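Local coordinates for protein erythromycin dehydratase (Saccharopolyspora erythraea, PDB 3EL6) that probably dehydrates the beta-hydroxyacyl chain carried through polyketide assembly, as the dehydratase domain of a modular erythromycin synthase, at residues 169-183 against 199-213. Sequence-based numbering, arbitrary orientation.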
loop_
_atom_site.group_PDB
_atom_site.type_symbol
_atom_site.label_atom_id
_atom_site.label_comp_id
_atom_site.label_asym_id
_atom_site.label_seq_id
_atom_site.Cartn_x
_atom_site.Cartn_y
_atom_site.Cartn_z
ATOM N N TRP A 169 -41.936 20.826 -5.069
ATOM C CA TRP A 169 -41.271 19.775 -5.892
ATOM C C TRP A 169 -42.222 19.053 -6.868
ATOM O O TRP A 169 -43.188 18.500 -6.427
ATOM C CB TRP A 169 -40.676 18.707 -4.957
ATOM C CG TRP A 169 -40.115 17.512 -5.758
ATOM C CD1 TRP A 169 -40.716 16.284 -5.981
ATOM C CD2 TRP A 169 -38.869 17.486 -6.461
ATOM N NE1 TRP A 169 -39.883 15.494 -6.803
ATOM C CE2 TRP A 169 -38.753 16.214 -7.097
ATOM C CE3 TRP A 169 -37.818 18.404 -6.591
ATOM C CZ2 TRP A 169 -37.628 15.856 -7.849
ATOM C CZ3 TRP A 169 -36.697 18.050 -7.332
ATOM C CH2 TRP A 169 -36.614 16.783 -7.964
ATOM N N PRO A 170 -41.961 19.079 -8.183
ATOM C CA PRO A 170 -40.928 19.888 -8.807
ATOM C C PRO A 170 -41.314 21.377 -8.737
ATOM O O PRO A 170 -42.425 21.710 -8.294
ATOM C CB PRO A 170 -40.973 19.440 -10.251
ATOM C CG PRO A 170 -42.490 19.094 -10.453
ATOM C CD PRO A 170 -42.878 18.471 -9.175
ATOM N N PRO A 171 -40.432 22.267 -9.208
ATOM C CA PRO A 171 -40.792 23.697 -9.158
ATOM C C PRO A 171 -42.111 23.994 -9.901
ATOM O O PRO A 171 -42.521 23.221 -10.777
ATOM C CB PRO A 171 -39.631 24.360 -9.904
ATOM C CG PRO A 171 -38.463 23.425 -9.620
ATOM C CD PRO A 171 -39.057 22.049 -9.701
ATOM N N GLU A 172 -42.722 25.144 -9.599
ATOM C CA GLU A 172 -44.045 25.520 -10.142
ATOM C C GLU A 172 -44.264 25.371 -11.651
ATOM O O GLU A 172 -45.284 24.799 -12.076
ATOM C CB GLU A 172 -44.447 26.938 -9.659
ATOM C CG GLU A 172 -45.054 26.914 -8.227
ATOM C CD GLU A 172 -45.220 28.305 -7.553
ATOM O OE1 GLU A 172 -45.886 29.204 -8.128
ATOM O OE2 GLU A 172 -44.690 28.485 -6.421
ATOM N N ASP A 173 -43.349 25.876 -12.470
ATOM C CA ASP A 173 -43.564 25.790 -13.920
ATOM C C ASP A 173 -43.004 24.547 -14.604
ATOM O O ASP A 173 -42.779 24.560 -15.816
ATOM C CB ASP A 173 -42.895 26.976 -14.629
ATOM C CG ASP A 173 -43.290 28.336 -14.050
ATOM O OD1 ASP A 173 -42.900 29.359 -14.685
ATOM O OD2 ASP A 173 -43.964 28.392 -12.974
ATOM N N ALA A 174 -42.688 23.507 -13.843
ATOM C CA ALA A 174 -41.964 22.395 -14.454
ATOM C C ALA A 174 -43.025 21.511 -15.090
ATOM O O ALA A 174 -44.131 21.442 -14.573
ATOM C CB ALA A 174 -41.161 21.629 -13.389
ATOM N N VAL A 175 -42.712 20.916 -16.227
ATOM C CA VAL A 175 -43.648 20.049 -16.897
ATOM C C VAL A 175 -43.140 18.613 -16.916
ATOM O O VAL A 175 -41.931 18.354 -17.006
ATOM C CB VAL A 175 -43.994 20.519 -18.359
ATOM C CG1 VAL A 175 -44.333 22.018 -18.354
ATOM C CG2 VAL A 175 -42.836 20.278 -19.321
ATOM N N ARG A 176 -44.079 17.685 -16.855
ATOM C CA ARG A 176 -43.721 16.296 -16.846
ATOM C C ARG A 176 -42.966 15.915 -18.080
ATOM O O ARG A 176 -43.308 16.328 -19.234
ATOM C CB ARG A 176 -44.992 15.452 -16.778
ATOM C CG ARG A 176 -44.690 14.017 -16.759
ATOM C CD ARG A 176 -45.676 13.315 -17.578
ATOM N NE ARG A 176 -46.588 12.559 -16.780
ATOM C CZ ARG A 176 -47.630 11.887 -17.300
ATOM N NH1 ARG A 176 -47.887 11.905 -18.648
ATOM N NH2 ARG A 176 -48.408 11.192 -16.468
ATOM N N ILE A 177 -41.935 15.078 -17.857
ATOM C CA ILE A 177 -41.260 14.388 -18.939
ATOM C C ILE A 177 -41.804 12.970 -18.991
ATOM O O ILE A 177 -41.593 12.182 -18.043
ATOM C CB ILE A 177 -39.725 14.319 -18.699
ATOM C CG1 ILE A 177 -39.166 15.737 -18.465
ATOM C CG2 ILE A 177 -39.077 13.606 -19.885
ATOM C CD1 ILE A 177 -37.622 15.796 -18.179
ATOM N N PRO A 178 -42.563 12.630 -20.042
ATOM C CA PRO A 178 -43.093 11.238 -19.981
ATOM C C PRO A 178 -41.947 10.194 -20.120
ATOM O O PRO A 178 -41.093 10.360 -20.976
ATOM C CB PRO A 178 -44.013 11.163 -21.228
ATOM C CG PRO A 178 -44.471 12.616 -21.411
ATOM C CD PRO A 178 -43.216 13.426 -21.109
ATOM N N LEU A 179 -41.945 9.161 -19.288
ATOM C CA LEU A 179 -40.807 8.202 -19.253
ATOM C C LEU A 179 -41.109 6.847 -19.915
ATOM O O LEU A 179 -40.259 5.962 -19.956
ATOM C CB LEU A 179 -40.366 7.984 -17.807
ATOM C CG LEU A 179 -39.684 9.212 -17.148
ATOM C CD1 LEU A 179 -39.464 9.009 -15.630
ATOM C CD2 LEU A 179 -38.394 9.518 -17.882
ATOM N N ASP A 180 -42.313 6.692 -20.467
ATOM C CA ASP A 180 -42.791 5.370 -20.885
ATOM C C ASP A 180 -41.851 4.563 -21.781
ATOM O O ASP A 180 -41.539 3.393 -21.482
ATOM C CB ASP A 180 -44.219 5.482 -21.434
ATOM C CG ASP A 180 -45.050 6.426 -20.597
ATOM O OD1 ASP A 180 -45.170 7.640 -20.941
ATOM O OD2 ASP A 180 -45.505 5.967 -19.521
ATOM N N ASP A 181 -41.379 5.123 -22.869
ATOM C CA ASP A 181 -40.469 4.292 -23.656
ATOM C C ASP A 181 -39.021 4.762 -23.502
ATOM O O ASP A 181 -38.200 4.595 -24.403
ATOM C CB ASP A 181 -40.865 4.296 -25.125
ATOM C CG ASP A 181 -41.101 5.694 -25.637
ATOM O OD1 ASP A 181 -40.181 6.548 -25.433
ATOM O OD2 ASP A 181 -42.212 5.933 -26.211
ATOM N N HIS A 182 -38.727 5.381 -22.367
ATOM C CA HIS A 182 -37.361 5.894 -22.149
ATOM C C HIS A 182 -36.334 4.767 -22.289
ATOM O O HIS A 182 -35.393 4.895 -23.054
ATOM C CB HIS A 182 -37.247 6.566 -20.765
ATOM C CG HIS A 182 -35.853 7.027 -20.449
ATOM N ND1 HIS A 182 -35.299 8.151 -21.013
ATOM C CD2 HIS A 182 -34.877 6.464 -19.693
ATOM C CE1 HIS A 182 -34.050 8.297 -20.581
ATOM N NE2 HIS A 182 -33.771 7.282 -19.777
ATOM N N TYR A 183 -36.521 3.668 -21.552
ATOM C CA TYR A 183 -35.518 2.583 -21.511
ATOM C C TYR A 183 -35.561 1.740 -22.785
ATOM O O TYR A 183 -34.530 1.223 -23.249
ATOM C CB TYR A 183 -35.653 1.736 -20.231
ATOM C CG TYR A 183 -35.172 2.506 -19.005
ATOM C CD1 TYR A 183 -33.802 2.775 -18.828
ATOM C CD2 TYR A 183 -36.084 3.032 -18.079
ATOM C CE1 TYR A 183 -33.349 3.537 -17.733
ATOM C CE2 TYR A 183 -35.640 3.800 -16.969
ATOM C CZ TYR A 183 -34.265 4.028 -16.817
ATOM O OH TYR A 183 -33.847 4.760 -15.757
ATOM N N ALA A 199 -34.010 3.221 -12.803
ATOM C CA ALA A 199 -34.278 3.836 -11.517
ATOM C C ALA A 199 -34.802 5.275 -11.636
ATOM O O ALA A 199 -35.027 5.909 -10.623
ATOM C CB ALA A 199 -32.990 3.832 -10.625
ATOM N N LEU A 200 -34.956 5.782 -12.854
ATOM C CA LEU A 200 -35.660 7.086 -13.043
ATOM C C LEU A 200 -37.160 6.841 -12.818
ATOM O O LEU A 200 -37.760 6.107 -13.596
ATOM C CB LEU A 200 -35.395 7.602 -14.455
ATOM C CG LEU A 200 -33.956 8.022 -14.735
ATOM C CD1 LEU A 200 -33.826 8.360 -16.259
ATOM C CD2 LEU A 200 -33.568 9.267 -13.952
ATOM N N ARG A 201 -37.709 7.305 -11.709
ATOM C CA ARG A 201 -39.104 6.964 -11.330
ATOM C C ARG A 201 -40.087 8.073 -11.834
ATOM O O ARG A 201 -41.279 7.810 -12.126
ATOM C CB ARG A 201 -39.240 6.814 -9.829
ATOM C CG ARG A 201 -38.337 5.731 -9.189
ATOM C CD ARG A 201 -38.639 4.273 -9.698
ATOM N NE ARG A 201 -37.489 3.427 -9.312
ATOM C CZ ARG A 201 -37.226 2.219 -9.782
ATOM N NH1 ARG A 201 -38.129 1.587 -10.536
ATOM N NH2 ARG A 201 -36.084 1.614 -9.446
ATOM N N ALA A 202 -39.601 9.314 -11.891
ATOM C CA ALA A 202 -40.428 10.446 -12.398
ATOM C C ALA A 202 -39.496 11.564 -12.841
ATOM O O ALA A 202 -38.367 11.647 -12.325
ATOM C CB ALA A 202 -41.345 10.949 -11.263
ATOM N N ALA A 203 -39.888 12.375 -13.830
ATOM C CA ALA A 203 -39.009 13.457 -14.234
ATOM C C ALA A 203 -39.845 14.627 -14.781
ATOM O O ALA A 203 -40.982 14.430 -15.276
ATOM C CB ALA A 203 -38.049 12.995 -15.322
ATOM N N TRP A 204 -39.252 15.811 -14.712
ATOM C CA TRP A 204 -39.909 17.069 -15.150
ATOM C C TRP A 204 -38.818 17.964 -15.713
ATOM O O TRP A 204 -37.642 17.784 -15.365
ATOM C CB TRP A 204 -40.529 17.801 -13.981
ATOM C CG TRP A 204 -41.635 17.069 -13.252
ATOM C CD1 TRP A 204 -42.992 17.126 -13.500
ATOM C CD2 TRP A 204 -41.470 16.212 -12.098
ATOM N NE1 TRP A 204 -43.661 16.339 -12.583
ATOM C CE2 TRP A 204 -42.762 15.773 -11.712
ATOM C CE3 TRP A 204 -40.347 15.762 -11.372
ATOM C CZ2 TRP A 204 -42.969 14.920 -10.625
ATOM C CZ3 TRP A 204 -40.557 14.899 -10.282
ATOM C CH2 TRP A 204 -41.861 14.498 -9.923
ATOM N N ARG A 205 -39.188 18.957 -16.526
ATOM C CA ARG A 205 -38.210 19.819 -17.156
ATOM C C ARG A 205 -38.707 21.229 -17.061
ATOM O O ARG A 205 -39.915 21.460 -17.083
ATOM C CB ARG A 205 -38.076 19.427 -18.613
ATOM C CG ARG A 205 -37.039 20.200 -19.374
ATOM C CD ARG A 205 -36.464 19.355 -20.507
ATOM N NE ARG A 205 -35.579 20.159 -21.346
ATOM C CZ ARG A 205 -35.078 19.744 -22.505
ATOM N NH1 ARG A 205 -35.372 18.527 -22.942
ATOM N NH2 ARG A 205 -34.288 20.545 -23.222
ATOM N N LYS A 206 -37.786 22.160 -16.899
ATOM C CA LYS A 206 -38.079 23.587 -16.938
ATOM C C LYS A 206 -36.880 24.253 -17.631
ATOM O O LYS A 206 -35.756 24.130 -17.151
ATOM C CB LYS A 206 -38.235 24.137 -15.538
ATOM C CG LYS A 206 -38.697 25.594 -15.563
ATOM C CD LYS A 206 -38.264 26.332 -14.331
ATOM C CE LYS A 206 -38.973 25.816 -13.105
ATOM N NZ LYS A 206 -38.450 26.553 -11.911
ATOM N N ASP A 207 -37.091 24.903 -18.777
ATOM C CA ASP A 207 -35.952 25.410 -19.547
ATOM C C ASP A 207 -35.077 24.205 -19.904
ATOM O O ASP A 207 -35.549 23.184 -20.456
ATOM C CB ASP A 207 -35.121 26.379 -18.685
ATOM C CG ASP A 207 -35.993 27.381 -17.903
ATOM O OD1 ASP A 207 -36.812 28.093 -18.556
ATOM O OD2 ASP A 207 -35.861 27.466 -16.640
ATOM N N ASP A 208 -33.788 24.322 -19.588
ATOM C CA ASP A 208 -32.898 23.207 -19.814
ATOM C C ASP A 208 -32.542 22.480 -18.496
ATOM O O ASP A 208 -31.650 21.651 -18.494
ATOM C CB ASP A 208 -31.634 23.650 -20.579
ATOM C CG ASP A 208 -31.897 23.846 -22.089
ATOM O OD1 ASP A 208 -32.822 23.178 -22.641
ATOM O OD2 ASP A 208 -31.181 24.657 -22.722
ATOM N N SER A 209 -33.236 22.795 -17.407
ATOM C CA SER A 209 -33.085 22.045 -16.136
ATOM C C SER A 209 -34.007 20.819 -16.075
ATOM O O SER A 209 -35.141 20.875 -16.564
ATOM C CB SER A 209 -33.416 22.949 -14.975
ATOM O OG SER A 209 -32.438 23.986 -14.912
ATOM N N VAL A 210 -33.530 19.740 -15.455
ATOM C CA VAL A 210 -34.264 18.485 -15.366
ATOM C C VAL A 210 -34.384 18.157 -13.899
ATOM O O VAL A 210 -33.404 18.314 -13.157
ATOM C CB VAL A 210 -33.464 17.366 -16.082
ATOM C CG1 VAL A 210 -34.057 15.978 -15.772
ATOM C CG2 VAL A 210 -33.378 17.633 -17.592
ATOM N N TYR A 211 -35.568 17.717 -13.437
ATOM C CA TYR A 211 -35.802 17.388 -12.053
ATOM C C TYR A 211 -36.176 15.896 -12.102
ATOM O O TYR A 211 -36.941 15.510 -13.008
ATOM C CB TYR A 211 -36.995 18.184 -11.523
ATOM C CG TYR A 211 -36.720 19.661 -11.635
ATOM C CD1 TYR A 211 -36.231 20.371 -10.553
ATOM C CD2 TYR A 211 -36.829 20.290 -12.865
ATOM C CE1 TYR A 211 -35.905 21.743 -10.686
ATOM C CE2 TYR A 211 -36.498 21.654 -13.011
ATOM C CZ TYR A 211 -36.053 22.349 -11.932
ATOM O OH TYR A 211 -35.729 23.683 -12.112
ATOM N N ALA A 212 -35.687 15.059 -11.186
ATOM C CA ALA A 212 -36.086 13.621 -11.325
ATOM C C ALA A 212 -36.188 13.023 -9.933
ATOM O O ALA A 212 -35.516 13.470 -9.028
ATOM C CB ALA A 212 -35.070 12.844 -12.186
ATOM N N GLU A 213 -37.047 12.007 -9.748
ATOM C CA GLU A 213 -37.062 11.208 -8.541
ATOM C C GLU A 213 -36.357 9.921 -8.962
ATOM O O GLU A 213 -36.711 9.332 -9.983
ATOM C CB GLU A 213 -38.511 10.887 -8.156
ATOM C CG GLU A 213 -39.203 12.122 -7.505
ATOM C CD GLU A 213 -40.674 11.903 -7.226
ATOM O OE1 GLU A 213 -41.215 10.788 -7.527
ATOM O OE2 GLU A 213 -41.286 12.874 -6.714
HETATM O O HOH W 1 -42.135 11.561 -15.481
#
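Val175 and Arg205 exchange two backbone hydrogen bonds, Val175 N to Arg205 O (3.0 Å) and Arg205 N to Val175 O (2.8 Å), an antiparallel hydrogen-bonded pair that adds the short strand 175-176 to the hairpin 200-206/209-213 at the margin of the double hotdog fold. Ile177 N continues the pattern to Ala203 O at 2.8 Å. In the other half of this pair a water stands in for the direct bond, donating to Ile177 O and accepting from Ala203 N, as the two backbones part. On strand 209-213, the indole NE1 of Trp169 donates to Glu213 OE2 (3.0 Å), taking the lone pair that faces away from OE1; ring and carboxylate lie nearly coplanar, 14° apart. With chi1 at 174°, CG of Trp169 sits opposite its own backbone N, which turns the indole edge-on to strand 209-213, its CZ2 against Ala212 O. Arg268 makes a cation-pi contact with this indole. A type II' turn closes the hairpin, and Arg205 braces it with NE on Asp207 O and NH2 in a salt bridge to Asp208.

Trp169 NE1 also lies against Trp204 CZ3, the two rings meeting obliquely. After the cis peptide before Pro170, two successive prolines each meet an aromatic face: Pro170 CG stands 3.4 Å from the centroid of the five-membered ring of Trp204, and Pro171 CD lies over Tyr211, both CH-pi contacts. Ile177 reaches along the Trp204 backbone to Arg205 CB, while Leu179 CD1 rests on Ala202 near the bulge where Arg201 and Ala202 both oppose Glu213. Beyond it, Tyr183 OH, also bonded to Gln235, accepts a long hydrogen bond from Leu200 N (3.3 Å), and Leu200 CD1 touches His182 NE2 at 3.7 Å.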